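Local atomic coordinates of melanin biosynthesis protein TyrA, putative (Shewanella oneidensis, PDB entry 2IIZ), a protein that binds heme b and is a dye-decolorizing (DyP-type) peroxidase, probably using hydrogen peroxide to oxidise its substrates. Residues Ser179-Gln184 / Ser297-Pro302; Val183-His188 / Gly255-Ser260. All coordinates share one frame; numbering follows the deposited sequence.

Contact 1 of 2, residues Ser179-Gln184 / Ser297-Pro302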
loop_
_atom_site.group_PDB
_atom_site.type_symbol
_atom_site.label_atom_id
_atom_site.label_comp_id
_atom_site.label_asym_id
_atom_site.label_seq_id
_atom_site.Cartn_x
_atom_site.Cartn_y
_atom_site.Cartn_z
ATOM N N SER A 179 4.175 -15.118 -22.928
ATOM C CA SER A 179 5.503 -14.712 -22.439
ATOM C C SER A 179 6.002 -15.581 -21.258
ATOM O O SER A 179 5.211 -16.090 -20.455
ATOM C CB SER A 179 5.448 -13.226 -22.038
ATOM O OG SER A 179 6.714 -12.716 -21.690
ATOM N N TYR A 180 7.317 -15.752 -21.157
ATOM C CA TYR A 180 7.906 -16.448 -20.006
ATOM C C TYR A 180 8.215 -15.438 -18.909
ATOM O O TYR A 180 8.946 -14.461 -19.127
ATOM C CB TYR A 180 9.159 -17.233 -20.395
ATOM C CG TYR A 180 8.890 -18.448 -21.275
ATOM C CD1 TYR A 180 8.499 -19.664 -20.725
ATOM C CD2 TYR A 180 9.030 -18.377 -22.657
ATOM C CE1 TYR A 180 8.252 -20.787 -21.545
ATOM C CE2 TYR A 180 8.789 -19.477 -23.471
ATOM C CZ TYR A 180 8.399 -20.681 -22.919
ATOM O OH TYR A 180 8.165 -21.773 -23.752
ATOM N N ILE A 181 7.660 -15.676 -17.729
ATOM C CA ILE A 181 7.722 -14.695 -16.659
ATOM C C ILE A 181 8.478 -15.220 -15.444
ATOM O O ILE A 181 8.294 -16.349 -15.038
ATOM C CB ILE A 181 6.290 -14.238 -16.303
ATOM C CG1 ILE A 181 5.666 -13.641 -17.577
ATOM C CG2 ILE A 181 6.288 -13.245 -15.131
ATOM C CD1 ILE A 181 4.390 -12.925 -17.383
ATOM N N HIS A 182 9.341 -14.387 -14.871
ATOM C CA HIS A 182 10.056 -14.741 -13.651
ATOM C C HIS A 182 9.944 -13.580 -12.674
ATOM O O HIS A 182 10.065 -12.409 -13.062
ATOM C CB HIS A 182 11.522 -15.023 -13.928
ATOM C CG HIS A 182 11.758 -16.245 -14.766
ATOM N ND1 HIS A 182 11.920 -16.188 -16.132
ATOM C CD2 HIS A 182 11.859 -17.553 -14.431
ATOM C CE1 HIS A 182 12.110 -17.410 -16.605
ATOM N NE2 HIS A 182 12.078 -18.257 -15.593
ATOM N N VAL A 183 9.717 -13.911 -11.410
ATOM C CA VAL A 183 9.469 -12.913 -10.397
ATOM C C VAL A 183 10.426 -13.178 -9.228
ATOM O O VAL A 183 10.525 -14.317 -8.729
ATOM C CB VAL A 183 8.003 -12.990 -9.963
ATOM C CG1 VAL A 183 7.665 -11.916 -8.955
ATOM C CG2 VAL A 183 7.088 -12.894 -11.188
ATOM N N GLN A 184 11.137 -12.130 -8.810
ATOM C CA GLN A 184 11.987 -12.185 -7.625
ATOM C C GLN A 184 11.599 -11.026 -6.737
ATOM O O GLN A 184 11.675 -9.882 -7.161
ATOM C CB GLN A 184 13.466 -12.045 -7.991
ATOM C CG GLN A 184 14.049 -13.181 -8.820
ATOM C CD GLN A 184 15.579 -13.175 -8.786
ATOM O OE1 GLN A 184 16.225 -12.461 -9.560
ATOM N NE2 GLN A 184 16.161 -13.964 -7.875
ATOM N N SER A 297 10.123 -17.320 -8.733
ATOM C CA SER A 297 8.971 -18.011 -9.309
ATOM C C SER A 297 9.013 -17.966 -10.833
ATOM O O SER A 297 9.239 -16.893 -11.408
ATOM C CB SER A 297 7.670 -17.339 -8.857
ATOM O OG SER A 297 7.588 -17.145 -7.451
ATOM N N SER A 298 8.793 -19.121 -11.479
ATOM C CA SER A 298 8.632 -19.190 -12.930
ATOM C C SER A 298 7.149 -19.341 -13.289
ATOM O O SER A 298 6.436 -20.136 -12.660
ATOM C CB SER A 298 9.428 -20.367 -13.513
ATOM O OG SER A 298 9.572 -20.246 -14.923
ATOM N N PHE A 299 6.699 -18.575 -14.292
ATOM C CA PHE A 299 5.318 -18.626 -14.787
ATOM C C PHE A 299 5.302 -18.591 -16.318
ATOM O O PHE A 299 6.303 -18.269 -16.966
ATOM C CB PHE A 299 4.481 -17.423 -14.322
ATOM C CG PHE A 299 4.483 -17.167 -12.841
ATOM C CD1 PHE A 299 3.578 -17.808 -12.005
ATOM C CD2 PHE A 299 5.374 -16.264 -12.283
ATOM C CE1 PHE A 299 3.572 -17.563 -10.631
ATOM C CE2 PHE A 299 5.375 -16.008 -10.912
ATOM C CZ PHE A 299 4.470 -16.660 -10.084
ATOM N N PHE A 300 4.149 -18.920 -16.891
ATOM C CA PHE A 300 3.855 -18.607 -18.297
ATOM C C PHE A 300 2.537 -17.849 -18.312
ATOM O O PHE A 300 1.555 -18.277 -17.710
ATOM C CB PHE A 300 3.772 -19.865 -19.180
ATOM C CG PHE A 300 3.833 -19.580 -20.679
ATOM C CD1 PHE A 300 5.044 -19.334 -21.310
ATOM C CD2 PHE A 300 2.683 -19.562 -21.446
ATOM C CE1 PHE A 300 5.100 -19.075 -22.674
ATOM C CE2 PHE A 300 2.732 -19.301 -22.807
ATOM C CZ PHE A 300 3.941 -19.060 -23.421
ATOM N N ALA A 301 2.549 -16.713 -19.004
ATOM C CA ALA A 301 1.375 -15.895 -19.231
ATOM C C ALA A 301 0.943 -16.124 -20.674
ATOM O O ALA A 301 1.538 -15.569 -21.602
ATOM C CB ALA A 301 1.699 -14.433 -19.008
ATOM N N PRO A 302 -0.089 -16.948 -20.883
ATOM C CA PRO A 302 -0.452 -17.175 -22.284
ATOM C C PRO A 302 -1.179 -15.985 -22.924
ATOM O O PRO A 302 -1.452 -14.965 -22.277
ATOM C CB PRO A 302 -1.370 -18.407 -22.223
ATOM C CG PRO A 302 -1.356 -18.882 -20.787
ATOM C CD PRO A 302 -0.961 -17.704 -19.965
#

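Contact 2 of 2, residues Val183-His188 / Gly255-Ser260. With HEM (protoporphyrin IX containing Fe), chain C.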
loop_
_atom_site.group_PDB
_atom_site.type_symbol
_atom_site.label_atom_id
_atom_site.label_comp_id
_atom_site.label_asym_id
_atom_site.label_seq_id
_atom_site.Cartn_x
_atom_site.Cartn_y
_atom_site.Cartn_z
ATOM N N VAL A 183 9.717 -13.911 -11.410
ATOM C CA VAL A 183 9.469 -12.913 -10.397
ATOM C C VAL A 183 10.426 -13.178 -9.228
ATOM O O VAL A 183 10.525 -14.317 -8.729
ATOM C CB VAL A 183 8.003 -12.990 -9.963
ATOM C CG1 VAL A 183 7.665 -11.916 -8.955
ATOM C CG2 VAL A 183 7.088 -12.894 -11.188
ATOM N N GLN A 184 11.137 -12.130 -8.810
ATOM C CA GLN A 184 11.987 -12.185 -7.625
ATOM C C GLN A 184 11.599 -11.026 -6.737
ATOM O O GLN A 184 11.675 -9.882 -7.161
ATOM C CB GLN A 184 13.466 -12.045 -7.991
ATOM C CG GLN A 184 14.049 -13.181 -8.820
ATOM C CD GLN A 184 15.579 -13.175 -8.786
ATOM O OE1 GLN A 184 16.225 -12.461 -9.560
ATOM N NE2 GLN A 184 16.161 -13.964 -7.875
ATOM N N LYS A 185 11.182 -11.316 -5.512
ATOM C CA LYS A 185 10.944 -10.265 -4.531
ATOM C C LYS A 185 12.272 -9.953 -3.849
ATOM O O LYS A 185 12.748 -10.751 -3.029
ATOM C CB LYS A 185 9.920 -10.693 -3.470
ATOM C CG LYS A 185 9.527 -9.534 -2.516
ATOM C CD LYS A 185 8.428 -9.917 -1.541
ATOM C CE LYS A 185 8.967 -10.657 -0.327
ATOM N NZ LYS A 185 7.904 -10.893 0.698
ATOM N N TYR A 186 12.854 -8.797 -4.204
ATOM C CA TYR A 186 14.123 -8.321 -3.645
ATOM C C TYR A 186 13.891 -7.373 -2.460
ATOM O O TYR A 186 13.286 -6.302 -2.603
ATOM C CB TYR A 186 14.969 -7.615 -4.709
ATOM C CG TYR A 186 15.729 -8.524 -5.674
ATOM C CD1 TYR A 186 16.989 -8.978 -5.372
ATOM C CD2 TYR A 186 15.184 -8.908 -6.881
ATOM C CE1 TYR A 186 17.706 -9.811 -6.252
ATOM C CE2 TYR A 186 15.883 -9.745 -7.778
ATOM C CZ TYR A 186 17.145 -10.188 -7.451
ATOM O OH TYR A 186 17.850 -11.005 -8.311
ATOM N N ALA A 187 14.384 -7.785 -1.293
ATOM C CA ALA A 187 14.365 -6.975 -0.082
ATOM C C ALA A 187 15.718 -6.249 0.014
ATOM O O ALA A 187 16.756 -6.876 0.223
ATOM C CB ALA A 187 14.141 -7.856 1.139
ATOM N N HIS A 188 15.696 -4.927 -0.144
ATOM C CA HIS A 188 16.913 -4.136 -0.132
ATOM C C HIS A 188 17.305 -3.903 1.323
ATOM O O HIS A 188 16.434 -3.795 2.196
ATOM C CB HIS A 188 16.691 -2.764 -0.804
ATOM C CG HIS A 188 16.444 -2.822 -2.277
ATOM N ND1 HIS A 188 16.487 -3.992 -3.003
ATOM C CD2 HIS A 188 16.165 -1.837 -3.167
ATOM C CE1 HIS A 188 16.232 -3.728 -4.277
ATOM N NE2 HIS A 188 16.038 -2.426 -4.403
ATOM N N GLY A 255 11.785 -3.171 -1.198
ATOM C CA GLY A 255 12.809 -3.338 -2.221
ATOM C C GLY A 255 12.184 -3.253 -3.587
ATOM O O GLY A 255 11.347 -2.400 -3.806
ATOM N N LEU A 256 12.622 -4.149 -4.472
ATOM C CA LEU A 256 12.185 -4.228 -5.842
ATOM C C LEU A 256 11.428 -5.521 -6.087
ATOM O O LEU A 256 11.879 -6.615 -5.709
ATOM C CB LEU A 256 13.388 -4.209 -6.811
ATOM C CG LEU A 256 13.017 -4.030 -8.285
ATOM C CD1 LEU A 256 12.558 -2.623 -8.498
ATOM C CD2 LEU A 256 14.148 -4.352 -9.255
HETATM N N MSE A 257 10.275 -5.394 -6.734
HETATM C CA MSE A 257 9.570 -6.552 -7.213
HETATM C C MSE A 257 10.052 -6.752 -8.615
HETATM O O MSE A 257 9.515 -6.163 -9.574
HETATM C CB MSE A 257 8.076 -6.354 -7.195
HETATM C CG MSE A 257 7.282 -7.624 -7.564
HETATM SE SE MSE A 257 7.479 -9.098 -6.345
HETATM C CE MSE A 257 6.767 -8.306 -4.804
ATOM N N PHE A 258 11.079 -7.580 -8.733
ATOM C CA PHE A 258 11.647 -7.839 -10.022
ATOM C C PHE A 258 10.808 -8.779 -10.855
ATOM O O PHE A 258 10.490 -9.898 -10.428
ATOM C CB PHE A 258 13.045 -8.418 -9.939
ATOM C CG PHE A 258 13.638 -8.617 -11.275
ATOM C CD1 PHE A 258 14.328 -7.590 -11.887
ATOM C CD2 PHE A 258 13.489 -9.827 -11.937
ATOM C CE1 PHE A 258 14.889 -7.755 -13.142
ATOM C CE2 PHE A 258 14.043 -10.017 -13.199
ATOM C CZ PHE A 258 14.750 -8.975 -13.811
ATOM N N ILE A 259 10.470 -8.318 -12.056
ATOM C CA ILE A 259 9.685 -9.095 -12.991
ATOM C C ILE A 259 10.359 -9.097 -14.352
ATOM O O ILE A 259 10.585 -8.041 -14.916
ATOM C CB ILE A 259 8.265 -8.529 -13.113
ATOM C CG1 ILE A 259 7.636 -8.405 -11.697
ATOM C CG2 ILE A 259 7.434 -9.401 -14.053
ATOM C CD1 ILE A 259 6.191 -8.024 -11.674
ATOM N N SER A 260 10.682 -10.284 -14.865
ATOM C CA SER A 260 11.183 -10.435 -16.228
ATOM C C SER A 260 10.119 -11.042 -17.141
ATOM O O SER A 260 9.396 -11.946 -16.738
ATOM C CB SER A 260 12.405 -11.325 -16.252
ATOM O OG SER A 260 12.769 -11.670 -17.591
HETATM C CHA HEM C . 19.655 -2.563 -15.688
HETATM C CHB HEM C . 18.423 -2.131 -11.051
HETATM C CHC HEM C . 17.777 -6.858 -10.710
HETATM C CHD HEM C . 18.454 -7.259 -15.441
HETATM C C1A HEM C . 19.410 -2.036 -14.447
HETATM C C2A HEM C . 19.583 -0.647 -14.079
HETATM C C3A HEM C . 19.234 -0.546 -12.783
HETATM C C4A HEM C . 18.836 -1.848 -12.320
HETATM C CMA HEM C . 19.242 0.715 -11.904
HETATM C CAA HEM C . 20.076 0.476 -15.023
HETATM C CBA HEM C . 18.906 1.179 -15.743
HETATM C CGA HEM C . 18.386 0.339 -16.889
HETATM O O1A HEM C . 17.270 -0.248 -16.774
HETATM O O2A HEM C . 19.080 0.248 -17.938
HETATM C C1B HEM C . 18.161 -3.373 -10.563
HETATM C C2B HEM C . 17.808 -3.662 -9.190
HETATM C C3B HEM C . 17.628 -4.985 -9.097
HETATM C C4B HEM C . 17.861 -5.545 -10.405
HETATM C CMB HEM C . 17.685 -2.575 -8.097
HETATM C CAB HEM C . 17.243 -5.844 -7.882
HETATM C CBB HEM C . 17.663 -5.531 -6.665
HETATM C C1C HEM C . 17.931 -7.366 -11.961
HETATM C C2C HEM C . 17.860 -8.769 -12.276
HETATM C C3C HEM C . 18.049 -8.891 -13.593
HETATM C C4C HEM C . 18.235 -7.557 -14.129
HETATM C CMC HEM C . 17.614 -9.853 -11.215
HETATM C CAC HEM C . 18.073 -10.173 -14.449
HETATM C CBC HEM C . 17.925 -11.414 -13.965
HETATM C C1D HEM C . 18.813 -6.041 -15.951
HETATM C C2D HEM C . 19.029 -5.780 -17.350
HETATM C C3D HEM C . 19.406 -4.313 -17.428
HETATM C C4D HEM C . 19.376 -3.845 -16.067
HETATM C CMD HEM C . 18.910 -6.790 -18.510
HETATM C CAD HEM C . 19.756 -3.483 -18.674
HETATM C CBD HEM C . 21.270 -3.456 -18.801
HETATM C CGD HEM C . 21.726 -2.928 -20.141
HETATM O O1D HEM C . 22.219 -1.759 -20.184
HETATM O O2D HEM C . 21.595 -3.676 -21.145
HETATM N NA HEM C . 18.953 -2.750 -13.354
HETATM N NB HEM C . 18.184 -4.545 -11.288
HETATM N NC HEM C . 18.157 -6.638 -13.105
HETATM N ND HEM C . 19.023 -4.884 -15.226
HETATM FE FE HEM C . 18.774 -4.717 -13.177
#

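Contact 1 of 2, residues Ser179-Gln184 / Ser297-Pro302
Tyr180 and Phe300 meet across two neighbouring antiparallel strands, 179-188 and 291-301, of the large antiparallel sheet of the DyP-type peroxidase fold. They form a non-hydrogen-bonded pair and a T-shaped stack: the Phe300 edge carrying CD1 and CE1 points into one face of the Tyr180 ring, with the planes at 69° and the ring centroids 4.8 Å apart. The first torsions bring the rings together, since Tyr180 CG stands beside its own backbone N (chi1 -69°) while Phe300 CG is anti to its N (chi1 -165°). Phe300 also lays a face over the backbone of Ser179, CD1 coming 3.4 Å from Ser179 O. The Tyr180 hydroxyl, at the far end of its ring, is hydrogen-bonded to Met82 N.

Both halves of this protein belong to the dimeric alpha/beta barrel clan, with ferredoxin-like folds, and the ladder here joins two neighbouring strands of the C-terminal one. Ser179 pairs with Ala301, Ile181 with Phe299 and Val183 with Ser297, two backbone bonds to each pair; the shortest runs from Phe299 N to Ile181 O at 2.8 Å.

The side chains of these hydrogen-bonded pairs make up the other face. Ile181 reaches along it with CD1 to Ala301 CB, a tight 3.5 Å, and Val183 CG2 meets the edge of the Phe299 ring at CE2, 3.6 Å away. On the side of the sheet that carries Tyr180, His182 NE2 lies 3.3 Å from Ser298 OG, a hydroxyl hydrogen-bonded to Lys84 O, while the imidazole stacks on Phe268 of helix 266-276.

Contact 2 of 2, residues Val183-His188 / Gly255-Ser260
Tyr186 and Phe258 lie side by side and point the same way, both against the heme. Tyr186 sets CD2 at its ring edge 3.8 Å from Phe258 CB and turns one face to the heme vinyl group of CAB and CBB. Phe258, with CG anti to its backbone N (chi1 -177°), lays a ring face over one pyrrole, CE1 standing 3.3 Å from heme C2C. Leu256 CD2 comes against the neighbouring pyrrole at heme C3B. The Tyr186 hydroxyl donates to Gln184 OE1 from above the carbonyl plane, and both oxygens lie against the heme methyl CMC. A phenylalanine in place of Tyr186 would probably leave Gln184 OE1 without this donor and its amide freer to turn beside the heme methyl.

His188 places a ring face squarely over Gly255 CA, a CH-pi contact 3.7 Å from the ring centroid; its two nitrogens are held by Thr291 and Asp146. Gly255 CA also lies 3.0 Å from Tyr186 O in a CA-H...O contact. On the opposite face of the sheet, selenomethionine Met257 is bent so that SE rests on Val183 CG1 at 3.8 Å and CE on Lys185 CG. Gln184 with Phe258 and Tyr186 with Leu256 are the hydrogen-bonded pairs of the antiparallel ladder. Together these strands form a wall of the heme pocket in the C-terminal half of a DyP-type peroxidase.

Both contacts start from strand 179-188, which lies between strands 291-301 and 254-262 in one antiparallel sheet. Contact 1 joins its first half to 291-301, the last strand of that sheet along the chain; contact 2 joins its second half to 254-262, which comes between the two in sequence. Their centres are about 13 Å apart. Val183 and Gln184 belong to both, and the junction is continuous: His182 O probably accepts a hydrogen bond from Ser260 N at 2.9 Å, and Ile181 CG2 packs near Ile259 CG2. One strand is thus shared: its later residues help line the heme pocket, while its earlier ones pair with 291-301, whose other neighbour, 61-67, begins the part of the sheet built from the N-terminal half.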